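Local coordinates for NAD_Gly3P_dh, NAD-dependent glycerol-3-phosphate dehydrogenase (Streptosporangium roseum, PDB 5OCM) that reduces imines to amines with NADPH as hydride donor, as an imine reductase of the HIBADH-related family, at the interface of chains A and B. Sequence-based numbering; all coordinates share one arbitrary frame. Chains: chain A/B, NAD_Gly3P_dh, NAD-dependent glycerol-3-phosphate dehydrogenase.

The interface of chains A and B. Residues chain A 132, 134, 157, 159, 169, 173; chain B 191, 196, 200-201, 204.
A:Tyr169 and B:Phe204 each carry the ring carbon CG anti to their own carbonyl carbon (chi1 -67° in the phenylalanine), torsions that direct the tyrosine edge at the phenylalanine face. The tyrosine, on helix 165-192, presents its CE2, which lies 3.6 Å from CD1 of B:Phe204, over one face of that ring and offset toward the rim. The planes are inclined by 70°, an edge-to-face pairing that sets ring hydrogens against a pi cloud.

B:Phe204, from helix 198-225, packs among apolar side chains of the A helix and of strands 131-136 and 155-160. A:Leu159 runs antiparallel to it, its CD2 3.6 Å from CE2 of the phenylalanine; the same methyl also lies over the centre of the A:Tyr169 ring and so packs against both aromatics. CZ of A:Phe132 comes in at about a right angle, 3.7 Å from CD2 of B:Phe204, while the branched end of A:Leu134 fills in beside that edge. A flat, wholly apolar ring suits this place, for no hydrogen bond crosses the patch. An alanine in place of B:Phe204 would probably open a gap between A:Leu159 and A:Phe132 and leave the CE2 edge of A:Tyr169 without its aromatic partner.

Beyond this cluster, A:Tyr169 reaches into chain B, its length suiting a groove lined by B:Leu191, B:Val196 and B:Thr200. B:Leu191 packs CD2 over the other face of the ring, 3.8 Å from CD1, and the tyrosine is sandwiched between two leucine methyls, one from each chain. B:Phe201, one helical turn before B:Phe204, has CG anti to its backbone N (chi1 179°), which directs its CE1 to 3.6 Å from CD2 of A:Leu173. Such packing, repeated by the two-fold axis, fits a stable dimer. At the tip, the phenol oxygen OH of A:Tyr169 rests 3.5 Å from the methyl CG1 of B:Val196.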
# COMPACT_ATOMS: atom_id res chain seq x y z
N PHE A 132 5.82 11.55 -10.38
CA PHE A 132 6.84 10.55 -10.69
C PHE A 132 6.57 10.00 -12.09
O PHE A 132 5.45 9.61 -12.37
CB PHE A 132 6.52 9.50 -9.58
CG PHE A 132 7.41 8.31 -9.51
CD1 PHE A 132 8.74 8.38 -9.83
CD2 PHE A 132 6.90 7.11 -8.98
CE1 PHE A 132 9.56 7.26 -9.68
CE2 PHE A 132 7.68 5.99 -8.89
CZ PHE A 132 9.02 6.06 -9.17
N LEU A 134 8.42 7.61 -15.43
CA LEU A 134 9.51 6.65 -15.76
C LEU A 134 9.67 6.62 -17.27
O LEU A 134 8.68 6.60 -17.98
CB LEU A 134 9.12 5.26 -15.31
CG LEU A 134 8.65 5.14 -13.88
CD1 LEU A 134 8.28 3.69 -13.54
CD2 LEU A 134 9.71 5.64 -12.92
N THR A 157 12.44 10.04 -14.12
CA THR A 157 13.55 9.13 -13.96
C THR A 157 13.72 8.19 -15.15
O THR A 157 12.74 7.79 -15.83
CB THR A 157 13.55 8.40 -12.54
OG1 THR A 157 13.48 6.99 -12.63
CG2 THR A 157 12.53 8.87 -11.61
N LEU A 159 14.94 4.61 -16.76
CA LEU A 159 15.03 3.21 -16.35
C LEU A 159 16.08 2.47 -17.10
O LEU A 159 16.70 1.60 -16.52
CB LEU A 159 13.72 2.45 -16.56
CG LEU A 159 12.55 2.88 -15.68
CD1 LEU A 159 11.32 2.14 -16.10
CD2 LEU A 159 12.79 2.65 -14.21
N TYR A 169 7.49 -1.99 -15.29
CA TYR A 169 7.41 -1.28 -14.00
C TYR A 169 6.03 -0.71 -13.75
O TYR A 169 5.49 -0.83 -12.65
CB TYR A 169 8.41 -0.11 -13.90
CG TYR A 169 9.80 -0.49 -13.45
CD1 TYR A 169 10.69 -1.16 -14.30
CD2 TYR A 169 10.25 -0.13 -12.17
CE1 TYR A 169 11.98 -1.45 -13.88
CE2 TYR A 169 11.54 -0.43 -11.77
CZ TYR A 169 12.40 -1.07 -12.61
OH TYR A 169 13.67 -1.31 -12.13
N LEU A 173 3.66 -1.58 -10.56
CA LEU A 173 3.30 -0.49 -9.64
C LEU A 173 1.80 -0.30 -9.55
O LEU A 173 1.26 -0.15 -8.43
CB LEU A 173 4.03 0.79 -10.06
CG LEU A 173 5.56 0.79 -9.90
CD1 LEU A 173 6.05 2.03 -10.60
CD2 LEU A 173 5.99 0.74 -8.45
N LEU B 191 8.67 -8.61 -12.39
CA LEU B 191 9.92 -7.95 -12.76
C LEU B 191 11.13 -8.91 -12.77
O LEU B 191 12.05 -8.76 -13.58
CB LEU B 191 10.20 -6.75 -11.90
CG LEU B 191 9.40 -5.55 -12.38
CD1 LEU B 191 9.22 -4.53 -11.27
CD2 LEU B 191 10.09 -4.87 -13.52
N VAL B 196 15.06 -8.17 -13.06
CA VAL B 196 15.11 -6.99 -12.27
C VAL B 196 14.99 -7.49 -10.80
O VAL B 196 14.04 -8.21 -10.46
CB VAL B 196 13.99 -6.00 -12.61
CG1 VAL B 196 13.99 -4.80 -11.57
CG2 VAL B 196 14.17 -5.48 -14.03
N THR B 200 16.07 -3.64 -6.46
CA THR B 200 15.99 -2.58 -7.49
C THR B 200 14.59 -1.98 -7.60
O THR B 200 14.45 -0.76 -7.68
CB THR B 200 16.46 -3.11 -8.86
OG1 THR B 200 17.82 -3.56 -8.68
CG2 THR B 200 16.44 -2.04 -9.92
N PHE B 201 13.58 -2.84 -7.58
CA PHE B 201 12.18 -2.45 -7.65
C PHE B 201 11.71 -1.71 -6.42
O PHE B 201 10.93 -0.77 -6.55
CB PHE B 201 11.35 -3.70 -7.94
CG PHE B 201 9.87 -3.46 -8.01
CD1 PHE B 201 9.36 -2.47 -8.83
CD2 PHE B 201 9.00 -4.31 -7.35
CE1 PHE B 201 7.97 -2.27 -8.93
CE2 PHE B 201 7.59 -4.12 -7.46
CZ PHE B 201 7.11 -3.08 -8.21
N PHE B 204 11.25 2.15 -6.14
CA PHE B 204 10.16 2.60 -7.04
C PHE B 204 8.80 2.30 -6.41
O PHE B 204 7.90 3.16 -6.38
CB PHE B 204 10.26 1.90 -8.41
CG PHE B 204 11.47 2.31 -9.19
CD1 PHE B 204 12.69 1.65 -9.02
CD2 PHE B 204 11.43 3.37 -10.11
CE1 PHE B 204 13.83 2.03 -9.74
CE2 PHE B 204 12.58 3.79 -10.76
CZ PHE B 204 13.77 3.14 -10.59